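Local coordinates for phosphoserine aminotransferase (Bacillus alcalophilus, PDB 1W23), which catalyses the reversible, pyridoxal-phosphate-dependent transamination between phosphoserine and 3-phosphohydroxypyruvate in serine biosynthesis, working as a homodimer, at residues Pro168-Met173 with Met189-Ala194; Ile147-Thr152 with Ser174-Ser179; Lys16-Arg21 with Arg248-Trp253; Leu198-Val203 with Ile244-Asn249. All coordinates share one frame; numbering follows the deposited sequence. Where two conformers were deposited one is given.

Contact 1 of 4, residues Pro168-Met173 with Met189-Ala194. With PLP (pyridoxal-5'-phosphate), chain J.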
# COMPACT_ATOMS: atom_id res chain seq x y z
N PRO A 168 -26.85 -3.92 7.97
CA PRO A 168 -26.18 -2.84 7.29
C PRO A 168 -25.98 -3.07 5.82
O PRO A 168 -25.66 -4.17 5.38
CB PRO A 168 -24.82 -2.83 8.03
CG PRO A 168 -24.62 -4.21 8.57
CD PRO A 168 -26.02 -4.64 8.99
N LEU A 169 -26.15 -2.00 5.06
CA LEU A 169 -25.83 -1.96 3.64
C LEU A 169 -24.35 -1.63 3.46
O LEU A 169 -23.87 -0.63 4.05
CB LEU A 169 -26.72 -0.96 2.93
CG LEU A 169 -26.53 -0.82 1.40
CD1 LEU A 169 -26.91 -2.09 0.68
CD2 LEU A 169 -27.36 0.37 0.86
N ILE A 170 -23.65 -2.43 2.70
CA ILE A 170 -22.19 -2.28 2.47
C ILE A 170 -21.97 -2.16 0.99
O ILE A 170 -22.60 -2.92 0.21
CB ILE A 170 -21.42 -3.52 3.00
CG1 ILE A 170 -22.00 -3.85 4.35
CG2 ILE A 170 -19.92 -3.29 2.85
CD1 ILE A 170 -21.20 -3.64 5.56
N ALA A 171 -21.11 -1.21 0.59
CA ALA A 171 -20.90 -1.03 -0.85
C ALA A 171 -19.42 -0.90 -1.22
O ALA A 171 -18.67 -0.11 -0.63
CB ALA A 171 -21.61 0.25 -1.32
N ASP A 172 -19.06 -1.64 -2.25
CA ASP A 172 -17.80 -1.49 -2.98
C ASP A 172 -18.05 -0.38 -4.01
O ASP A 172 -18.67 -0.59 -5.05
CB ASP A 172 -17.43 -2.79 -3.70
CG ASP A 172 -16.19 -2.69 -4.57
OD1 ASP A 172 -15.57 -1.58 -4.65
OD2 ASP A 172 -15.86 -3.73 -5.17
N MET A 173 -17.56 0.82 -3.67
CA MET A 173 -17.69 2.01 -4.50
C MET A 173 -16.38 2.36 -5.19
O MET A 173 -16.16 3.53 -5.57
CB MET A 173 -18.21 3.23 -3.71
CG MET A 173 -19.60 2.92 -3.06
SD MET A 173 -20.31 4.46 -2.45
CE MET A 173 -21.95 3.90 -1.95
N MET A 189 -21.10 0.69 5.77
CA MET A 189 -19.70 0.78 5.36
C MET A 189 -19.64 1.00 3.86
O MET A 189 -20.41 0.35 3.09
CB MET A 189 -18.96 -0.48 5.79
CG MET A 189 -17.49 -0.44 5.45
SD MET A 189 -16.58 -1.86 6.07
CE MET A 189 -15.99 -2.44 4.47
N ILE A 190 -18.73 1.82 3.42
CA ILE A 190 -18.37 2.05 2.02
C ILE A 190 -16.87 1.86 1.88
O ILE A 190 -16.12 2.33 2.75
CB ILE A 190 -18.73 3.50 1.62
CG1 ILE A 190 -20.23 3.73 1.65
CG2 ILE A 190 -18.06 3.88 0.34
CD1 ILE A 190 -20.61 5.16 1.65
N TYR A 191 -16.41 1.17 0.84
CA TYR A 191 -14.98 1.08 0.62
C TYR A 191 -14.67 1.31 -0.85
O TYR A 191 -15.49 1.08 -1.76
CB TYR A 191 -14.40 -0.24 1.09
CG TYR A 191 -14.93 -1.48 0.46
CD1 TYR A 191 -14.27 -2.13 -0.57
CD2 TYR A 191 -16.11 -2.10 0.90
CE1 TYR A 191 -14.73 -3.29 -1.17
CE2 TYR A 191 -16.57 -3.27 0.33
CZ TYR A 191 -15.89 -3.86 -0.72
OH TYR A 191 -16.30 -5.05 -1.29
N ALA A 192 -13.42 1.74 -1.10
CA ALA A 192 -12.99 2.04 -2.46
C ALA A 192 -11.47 2.07 -2.51
O ALA A 192 -10.84 2.84 -1.77
CB ALA A 192 -13.44 3.45 -2.88
N GLY A 193 -10.87 1.29 -3.40
CA GLY A 193 -9.47 1.56 -3.76
C GLY A 193 -9.37 2.96 -4.30
O GLY A 193 -10.26 3.42 -5.03
N ALA A 194 -8.33 3.71 -3.98
CA ALA A 194 -8.27 5.10 -4.40
C ALA A 194 -8.08 5.28 -5.88
O ALA A 194 -8.45 6.38 -6.38
CB ALA A 194 -7.17 5.84 -3.67
N1 PLP J . -13.89 -3.48 -6.97
C2 PLP J . -14.11 -2.69 -8.08
C2A PLP J . -15.50 -2.23 -8.31
C3 PLP J . -13.05 -2.37 -8.92
O3 PLP J . -13.25 -1.60 -9.96
C4 PLP J . -11.72 -2.87 -8.62
C4A PLP J . -10.59 -2.46 -9.49
C5 PLP J . -11.55 -3.66 -7.47
C6 PLP J . -12.65 -3.96 -6.68
C5A PLP J . -10.22 -4.25 -7.09
O4P PLP J . -9.40 -3.20 -6.45
P PLP J . -7.87 -3.56 -6.01
O1P PLP J . -7.14 -3.91 -7.27
O2P PLP J . -7.95 -4.73 -5.04
O3P PLP J . -7.46 -2.27 -5.33

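Contact 2 of 4, residues Ile147-Thr152 with Ser174-Ser179. With PLP (pyridoxal-5'-phosphate), chain J.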
# COMPACT_ATOMS: atom_id res chain seq x y z
N ILE A 147 -23.39 -4.61 -1.97
CA ILE A 147 -23.59 -4.21 -3.36
C ILE A 147 -22.28 -3.67 -3.91
O ILE A 147 -21.36 -3.29 -3.18
CB ILE A 147 -24.70 -3.15 -3.48
CG1 ILE A 147 -24.32 -1.80 -2.87
CG2 ILE A 147 -26.02 -3.68 -2.92
CD1 ILE A 147 -25.31 -0.69 -3.12
N THR A 148 -22.25 -3.58 -5.26
CA THR A 148 -21.14 -2.98 -6.00
C THR A 148 -21.75 -1.80 -6.76
O THR A 148 -22.58 -2.02 -7.68
CB THR A 148 -20.52 -3.98 -6.97
OG1 THR A 148 -20.26 -5.22 -6.29
CG2 THR A 148 -19.26 -3.40 -7.59
N SER A 149 -21.47 -0.57 -6.35
CA SER A 149 -22.22 0.58 -6.91
C SER A 149 -22.00 0.80 -8.39
O SER A 149 -22.93 1.13 -9.12
CB SER A 149 -21.85 1.85 -6.12
OG SER A 149 -20.45 2.04 -6.13
N ASN A 150 -20.77 0.58 -8.85
CA ASN A 150 -20.38 0.75 -10.24
C ASN A 150 -19.60 -0.52 -10.63
O ASN A 150 -18.58 -0.87 -10.02
CB ASN A 150 -19.57 2.05 -10.43
CG ASN A 150 -19.33 2.33 -11.92
OD1 ASN A 150 -20.26 2.87 -12.57
ND2 ASN A 150 -18.17 1.94 -12.41
N ASN A 151 -20.15 -1.21 -11.61
CA ASN A 151 -19.63 -2.50 -12.05
C ASN A 151 -18.65 -2.25 -13.18
O ASN A 151 -19.00 -2.14 -14.37
CB ASN A 151 -20.77 -3.41 -12.48
CG ASN A 151 -21.75 -3.51 -11.31
OD1 ASN A 151 -21.47 -4.22 -10.35
ND2 ASN A 151 -22.87 -2.82 -11.40
N THR A 152 -17.37 -2.08 -12.78
CA THR A 152 -16.33 -1.48 -13.63
C THR A 152 -16.16 -2.22 -14.95
O THR A 152 -15.81 -1.60 -15.97
CB THR A 152 -14.99 -1.50 -12.83
OG1 THR A 152 -15.31 -1.25 -11.45
CG2 THR A 152 -14.00 -0.46 -13.35
N SER A 174 -15.50 1.39 -5.39
CA SER A 174 -14.20 1.65 -5.97
C SER A 174 -14.25 2.52 -7.22
O SER A 174 -13.43 3.45 -7.34
CB SER A 174 -13.50 0.36 -6.33
OG SER A 174 -13.16 -0.41 -5.18
N SER A 175 -15.16 2.25 -8.16
CA SER A 175 -15.10 2.93 -9.44
C SER A 175 -16.09 4.07 -9.60
O SER A 175 -16.13 4.68 -10.68
CB SER A 175 -15.14 1.93 -10.58
OG SER A 175 -16.27 1.08 -10.46
N ASP A 176 -16.81 4.48 -8.54
CA ASP A 176 -17.62 5.69 -8.63
C ASP A 176 -17.67 6.52 -7.35
O ASP A 176 -18.39 7.53 -7.33
CB ASP A 176 -19.05 5.43 -9.13
CG ASP A 176 -19.98 4.76 -8.12
OD1 ASP A 176 -19.45 4.36 -7.04
OD2 ASP A 176 -21.19 4.63 -8.44
N ILE A 177 -16.87 6.24 -6.35
CA ILE A 177 -16.91 7.08 -5.13
C ILE A 177 -16.55 8.53 -5.47
O ILE A 177 -15.61 8.82 -6.19
CB ILE A 177 -15.97 6.52 -4.06
CG1 ILE A 177 -16.15 7.23 -2.73
CG2 ILE A 177 -14.50 6.49 -4.54
CD1 ILE A 177 -15.52 6.55 -1.53
N LEU A 178 -17.33 9.44 -4.90
CA LEU A 178 -17.09 10.89 -5.06
C LEU A 178 -17.08 11.34 -6.50
O LEU A 178 -16.44 12.30 -6.89
CB LEU A 178 -15.84 11.34 -4.28
CG LEU A 178 -15.66 12.81 -4.00
CD1 LEU A 178 -16.90 13.61 -3.77
CD2 LEU A 178 -14.64 12.99 -2.86
N SER A 179 -17.98 10.69 -7.28
CA SER A 179 -18.33 11.15 -8.63
C SER A 179 -19.66 11.92 -8.67
O SER A 179 -20.04 12.39 -9.73
CB SER A 179 -18.41 9.98 -9.59
OG SER A 179 -19.43 9.07 -9.22
N1 PLP J . -13.89 -3.48 -6.97
C2 PLP J . -14.11 -2.69 -8.08
C2A PLP J . -15.50 -2.23 -8.31
C3 PLP J . -13.05 -2.37 -8.92
O3 PLP J . -13.25 -1.60 -9.96
C4 PLP J . -11.72 -2.87 -8.62
C4A PLP J . -10.59 -2.46 -9.49
C5 PLP J . -11.55 -3.66 -7.47
C6 PLP J . -12.65 -3.96 -6.68
C5A PLP J . -10.22 -4.25 -7.09
O4P PLP J . -9.40 -3.20 -6.45
P PLP J . -7.87 -3.56 -6.01
O1P PLP J . -7.14 -3.91 -7.27
O2P PLP J . -7.95 -4.73 -5.04
O3P PLP J . -7.46 -2.27 -5.33
O HOH W 1 -17.69 0.50 -7.68

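Contact 3 of 4, residues Lys16-Arg21 with Arg248-Trp253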
# COMPACT_ATOMS: atom_id res chain seq x y z
N LYS A 16 -4.33 17.16 -13.29
CA LYS A 16 -2.96 17.71 -13.44
C LYS A 16 -2.57 18.63 -12.26
O LYS A 16 -1.43 18.53 -11.84
CB LYS A 16 -2.84 18.42 -14.77
CG LYS A 16 -1.43 18.80 -15.12
CD LYS A 16 -0.57 17.61 -15.47
CE LYS A 16 -0.88 17.16 -16.89
NZ LYS A 16 0.07 16.12 -17.38
N PRO A 17 -3.44 19.48 -11.72
CA PRO A 17 -2.95 20.34 -10.62
C PRO A 17 -2.46 19.55 -9.43
O PRO A 17 -1.55 20.02 -8.73
CB PRO A 17 -4.15 21.22 -10.26
CG PRO A 17 -5.06 21.09 -11.38
CD PRO A 17 -4.78 19.88 -12.18
N ALA A 18 -3.02 18.37 -9.15
CA ALA A 18 -2.58 17.57 -8.00
C ALA A 18 -1.15 17.05 -8.24
O ALA A 18 -0.33 16.97 -7.32
CB ALA A 18 -3.54 16.44 -7.75
N LEU A 19 -0.88 16.66 -9.49
CA LEU A 19 0.45 16.18 -9.89
C LEU A 19 1.44 17.32 -9.94
O LEU A 19 2.61 17.13 -9.54
CB LEU A 19 0.38 15.43 -11.23
CG LEU A 19 -0.22 14.02 -11.16
CD1 LEU A 19 -0.58 13.56 -12.58
CD2 LEU A 19 0.74 13.06 -10.51
N GLU A 20 1.07 18.47 -10.49
CA GLU A 20 1.97 19.61 -10.55
C GLU A 20 2.35 20.08 -9.16
O GLU A 20 3.50 20.41 -8.91
CB GLU A 20 1.35 20.73 -11.37
CG GLU A 20 1.26 20.45 -12.86
CD GLU A 20 0.36 21.31 -13.68
OE1 GLU A 20 -0.62 21.83 -13.12
OE2 GLU A 20 0.56 21.44 -14.90
N ARG A 21 1.39 20.10 -8.24
CA ARG A 21 1.65 20.43 -6.83
C ARG A 21 2.65 19.44 -6.23
O ARG A 21 3.62 19.83 -5.60
CB ARG A 21 0.32 20.44 -6.07
CG ARG A 21 0.39 20.71 -4.60
CD ARG A 21 -1.01 20.72 -4.00
NE ARG A 21 -0.98 21.05 -2.58
CZ ARG A 21 -2.08 20.99 -1.81
NH1 ARG A 21 -3.27 20.59 -2.32
NH2 ARG A 21 -1.99 21.34 -0.53
N ARG A 248 -5.10 13.51 -0.67
CA ARG A 248 -5.39 14.85 -0.20
C ARG A 248 -5.38 15.82 -1.37
O ARG A 248 -6.30 16.65 -1.51
CB ARG A 248 -4.39 15.19 0.93
CG ARG A 248 -4.72 16.47 1.72
CD ARG A 248 -4.50 17.81 0.99
NE ARG A 248 -3.12 17.91 0.44
CZ ARG A 248 -2.12 18.39 1.13
NH1 ARG A 248 -2.25 18.89 2.36
NH2 ARG A 248 -0.88 18.38 0.56
N ASN A 249 -4.30 15.81 -2.17
CA ASN A 249 -4.21 16.74 -3.29
C ASN A 249 -5.37 16.58 -4.26
O ASN A 249 -5.91 17.62 -4.76
CB ASN A 249 -2.90 16.56 -4.03
CG ASN A 249 -1.68 17.05 -3.30
OD1 ASN A 249 -1.73 17.47 -2.13
ND2 ASN A 249 -0.56 17.07 -4.05
N VAL A 250 -5.80 15.38 -4.57
CA VAL A 250 -6.95 15.17 -5.47
C VAL A 250 -8.21 15.71 -4.86
O VAL A 250 -9.01 16.37 -5.53
CB VAL A 250 -7.06 13.67 -5.84
CG1 VAL A 250 -8.37 13.43 -6.60
CG2 VAL A 250 -5.87 13.25 -6.68
N LEU A 251 -8.43 15.45 -3.56
CA LEU A 251 -9.63 15.96 -2.90
C LEU A 251 -9.65 17.49 -2.89
O LEU A 251 -10.72 18.11 -3.04
CB LEU A 251 -9.73 15.42 -1.47
CG LEU A 251 -9.87 13.91 -1.33
CD1 LEU A 251 -9.65 13.51 0.13
CD2 LEU A 251 -11.24 13.48 -1.79
N ASP A 252 -8.52 18.13 -2.71
CA ASP A 252 -8.45 19.61 -2.79
C ASP A 252 -8.92 20.07 -4.17
O ASP A 252 -9.64 21.08 -4.26
CB ASP A 252 -7.05 20.12 -2.52
CG ASP A 252 -6.75 20.58 -1.11
OD1 ASP A 252 -7.68 21.10 -0.46
OD2 ASP A 252 -5.59 20.43 -0.70
N TRP A 253 -8.54 19.39 -5.22
CA TRP A 253 -8.99 19.74 -6.58
C TRP A 253 -10.48 19.52 -6.73
O TRP A 253 -11.18 20.39 -7.29
CB TRP A 253 -8.17 18.91 -7.60
CG TRP A 253 -8.70 19.00 -8.97
CD1 TRP A 253 -8.46 19.98 -9.88
CD2 TRP A 253 -9.56 18.05 -9.62
NE1 TRP A 253 -9.12 19.72 -11.06
CE2 TRP A 253 -9.81 18.53 -10.92
CE3 TRP A 253 -10.15 16.84 -9.27
CZ2 TRP A 253 -10.61 17.86 -11.85
CZ3 TRP A 253 -10.95 16.17 -10.17
CH2 TRP A 253 -11.17 16.69 -11.45
O HOH W 2 -3.98 19.63 -5.06
O HOH W 3 -4.28 21.64 1.26

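Contact 4 of 4, residues Leu198-Val203 with Ile244-Asn249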
# COMPACT_ATOMS: atom_id res chain seq x y z
N LEU A 198 -9.94 8.83 -6.70
CA LEU A 198 -9.43 9.56 -5.58
C LEU A 198 -7.94 9.80 -5.57
O LEU A 198 -7.49 10.68 -4.84
CB LEU A 198 -9.84 8.87 -4.30
CG LEU A 198 -11.34 8.69 -4.11
CD1 LEU A 198 -11.59 7.99 -2.77
CD2 LEU A 198 -12.07 10.02 -4.19
N GLY A 199 -7.18 9.06 -6.34
CA GLY A 199 -5.75 9.22 -5.98
C GLY A 199 -5.06 8.05 -6.69
O GLY A 199 -5.64 7.28 -7.44
N PRO A 200 -3.85 7.90 -6.37
CA PRO A 200 -3.10 6.76 -6.90
C PRO A 200 -3.39 5.51 -6.05
O PRO A 200 -4.05 5.44 -5.10
CB PRO A 200 -1.63 7.21 -6.86
CG PRO A 200 -1.58 8.05 -5.61
CD PRO A 200 -2.87 8.85 -5.73
N SER A 201 -2.88 4.43 -6.60
CA SER A 201 -2.98 3.15 -5.91
C SER A 201 -2.15 3.07 -4.67
O SER A 201 -1.18 3.82 -4.52
CB SER A 201 -2.56 2.04 -6.90
OG SER A 201 -1.17 2.14 -7.11
N GLY A 202 -2.49 2.15 -3.79
CA GLY A 202 -1.78 1.88 -2.58
C GLY A 202 -2.50 2.28 -1.30
O GLY A 202 -2.05 1.94 -0.20
N VAL A 203 -3.62 3.01 -1.42
CA VAL A 203 -4.51 3.23 -0.27
C VAL A 203 -5.94 2.92 -0.69
O VAL A 203 -6.33 3.13 -1.86
CB VAL A 203 -4.34 4.64 0.30
CG1 VAL A 203 -4.83 5.74 -0.68
CG2 VAL A 203 -5.02 4.77 1.68
N ILE A 244 -1.59 8.72 0.52
CA ILE A 244 -2.56 9.54 1.26
C ILE A 244 -2.34 11.01 0.96
O ILE A 244 -3.33 11.79 0.82
CB ILE A 244 -2.50 9.20 2.77
CG1 ILE A 244 -3.03 7.77 2.99
CG2 ILE A 244 -3.25 10.22 3.59
CD1 ILE A 244 -2.64 7.13 4.31
N TYR A 245 -1.10 11.46 0.82
CA TYR A 245 -0.82 12.84 0.41
C TYR A 245 -1.39 13.10 -0.96
O TYR A 245 -2.04 14.16 -1.19
CB TYR A 245 0.73 13.01 0.43
CG TYR A 245 1.19 14.17 -0.39
CD1 TYR A 245 1.20 15.48 0.10
CD2 TYR A 245 1.64 14.00 -1.69
CE1 TYR A 245 1.64 16.53 -0.68
CE2 TYR A 245 2.04 15.05 -2.47
CZ TYR A 245 2.04 16.33 -1.94
OH TYR A 245 2.44 17.36 -2.77
N MET A 246 -1.23 12.19 -1.93
CA MET A 246 -1.80 12.42 -3.26
C MET A 246 -3.31 12.44 -3.20
O MET A 246 -3.95 13.25 -3.92
CB MET A 246 -1.30 11.36 -4.25
CG MET A 246 0.13 11.56 -4.67
SD MET A 246 0.47 13.09 -5.52
CE MET A 246 -0.71 13.10 -6.83
N LEU A 247 -3.94 11.56 -2.42
CA LEU A 247 -5.36 11.58 -2.18
C LEU A 247 -5.80 12.97 -1.67
O LEU A 247 -6.77 13.55 -2.18
CB LEU A 247 -5.73 10.47 -1.19
CG LEU A 247 -7.16 10.49 -0.61
CD1 LEU A 247 -8.22 10.28 -1.57
CD2 LEU A 247 -7.20 9.49 0.56
N ARG A 248 -5.10 13.51 -0.67
CA ARG A 248 -5.39 14.85 -0.20
C ARG A 248 -5.38 15.82 -1.37
O ARG A 248 -6.30 16.65 -1.51
CB ARG A 248 -4.39 15.19 0.93
CG ARG A 248 -4.72 16.47 1.72
CD ARG A 248 -4.50 17.81 0.99
NE ARG A 248 -3.12 17.91 0.44
CZ ARG A 248 -2.12 18.39 1.13
NH1 ARG A 248 -2.25 18.89 2.36
NH2 ARG A 248 -0.88 18.38 0.56
N ASN A 249 -4.30 15.81 -2.17
CA ASN A 249 -4.21 16.74 -3.29
C ASN A 249 -5.37 16.58 -4.26
O ASN A 249 -5.91 17.62 -4.76
CB ASN A 249 -2.90 16.56 -4.03
CG ASN A 249 -1.68 17.05 -3.30
OD1 ASN A 249 -1.73 17.47 -2.13
ND2 ASN A 249 -0.56 17.07 -4.05

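Contact 1 of 4, residues Pro168-Met173 with Met189-Ala194
The Tyr191 ring has the backbone of Asp172 over one face, with Asp172 CA 3.9 Å from the Tyr191 ring centroid, a CH-pi contact, while Ile170 CG2 comes to its edge, 4.2 Å from Tyr191 CE2. A chi1 of 60° sets Tyr191 CG between its backbone N and C, which folds the ring back over the neighbouring strand; its hydroxyl lies 3.5 Å from Asp172 CB and is hydrogen-bonded to His146. The Asp172 carboxylate is turned only 17° from the ring plane. The groups stand on strands 169-172 and 189-193, which run parallel at the centre of the large-domain sheet. Ala171 N donates to Met189 O at 3.0 Å, Tyr191 N to Ala171 O at 3.0 Å, and Met173 N to Tyr191 O at 2.8 Å, the last two nearly along the C=O axes. Ile170, Asp172, Met189 and Tyr191 share one sheet face, which packs partly on helix 75-87. On the opposite face Ile190 meets the extended side chain of Met173, from just past the strand, Ile190 CG2 to Met173 SD 3.6 Å. Asp172, its CG anti to the backbone N, sends OD2 to within 2.7 Å of PLP N1, while Ser174 bonds OD1 and helps fix the carboxylate's rotation. As in other fold type I enzymes, this buried negative charge probably keeps the pyridine nitrogen protonated and so strengthens the cofactor's electron-withdrawing power.

Contact 2 of 4, residues Ile147-Thr152 with Ser174-Ser179
Thr152 OG1 meets the cofactor directly, 2.6 Å from PLP O3, in a hydrogen bond whose donor is not settled. Ser174 adds an apolar touch at the pyridine ring, its CB 3.6 Å from PLP C2. One step out, Ser175 OG lies 2.7 Å from Thr152 OG1, again a hydrogen bond that either hydroxyl could donate. That serine oxygen, set between its backbone N and C by a chi1 of 55°, also accepts from Asn150 ND2 at 2.9 Å; the bond is nearly straight (167°) and lies in the amide plane. Asn150 OD1 is also bonded to Ser295, and Asn150 ND2 to Asn298. A water joins the backbones, donating to Asn150 O at 2.9 Å and accepting from Ser175 N at 3.1 Å. Further out, Ser149 OG donates to Asp176 OD1 at 2.7 Å from above the carboxylate plane, and Asp176 OD2 pairs with Arg180 in a salt bridge. A type II turn from Asp176 to Ser179 follows. The chain of bonds from Asn150 through Ser175 probably holds Thr152 OG1 beside PLP O3 and, if Thr152 is the donor, would help to stabilise PLP O3 as the phenolate.

Contact 3 of 4, residues Lys16-Arg21 with Arg248-Trp253
This is a partly buried helix-helix contact near the dimer interface, where the N-terminal helix 16-24 lies across helix 241-256, the segment axes approaching to 8.6 Å with directions 136° apart. At the closest approach Ala18 leaves room for Asn249: Ala18 CB rests 3.8 Å from Asn249 CB and also touches Val250. Asn249 ND2 donates to Ala18 O at 3.3 Å, on a carbonyl lone pair. Pro17 CG reaches Trp253 CD1 at one flank. At the other, Arg21, extended from CG to NE, lays its guanidinium flat on that of Arg248, centres 3.9 Å apart and planes at 9°. In this arginine-arginine stack a salt-bridge network sharing the Asp252 carboxylate probably offsets the repulsion: Arg21 NH1 points straight at Asp252 OD2 (2.8 Å, 177°), which lies in the guanidinium plane, whereas Asp252 pairs with Arg248 only by charge, at long range. Two waters lie in the same plane, one linking Arg21 NH1 to Asn249 O, the other Arg21 NH2 to Asp252 OD2. Arg248 grips Asn249 OD1 side-on with NE and NH2, each 3.0 Å away, and its NH1 bonds Gln52. Leu19 and Glu20 pack on Glu38 and Leu27 of the second subunit.

Contact 4 of 4, residues Leu198-Val203 with Ile244-Asn249
The loop 198-203 brings its backbone against helix 241-256 at Gly199, whose CA is 4.5 Å from Leu247 CA, with almost fully extended glycine torsions (phi 166°, psi -171°). Just before it, Leu198 O faces the helix and receives a CA-H...O contact from Leu247 CA (3.5 Å, 165° at the hydrogen); this buried carbonyl has no conventional hydrogen-bond partner. Leu247 CG stands anti to its backbone N, and this brings CD1 to the same carbonyl, 3.4 Å from Leu198 O, and tightly against Leu198 CB at 3.5 Å. On the other side of Gly199 the Pro200 ring crosses Met246 at about a right angle: Pro200 CD presses on Met246 CB at 3.3 Å, shorter than usual van der Waals contact, and Pro200 CG sits 3.6 Å from the same carbon. The loop joins strands 189-193 and 204-209 of the large-domain sheet and begins two residues after Lys196 of the cofactor site, so helix 241-256 packs on the chain just beyond the PLP pocket. At the far end Val203 CG2, anti to its backbone N, meets Ile244 CG1 at 3.8 Å, the two side chains crossing at about a right angle, with Phe71 of strand 67-72 touching both. Pro200 and Met246 also pack on Met37 of the second subunit, and Ser201 OG bonds to Pro239 and Thr241 of that subunit.

In the fold
From the N terminus, helix 16-24 opens contact 3, whose long loop closes only at 248-253 and has contacts 1 and 2 nested within it. Inside, 147-152 opens contact 2 and 168-173 opens contact 1; contact 2 closes at 174-179 before contact 1 closes at 189-194, so the two cross. Strands 142-148 and 169-172 are sheet neighbours, and both contacts reach PLP. Contact 4 follows in series from 198-203 and ends on helix 241-256, sharing Arg248 and Asn249 with contact 3. Ala194 N lies 3.0 Å from Val203 O, and Leu178 packs on Leu251, so the loops at the end of the sheet meet each other and helix 241-256.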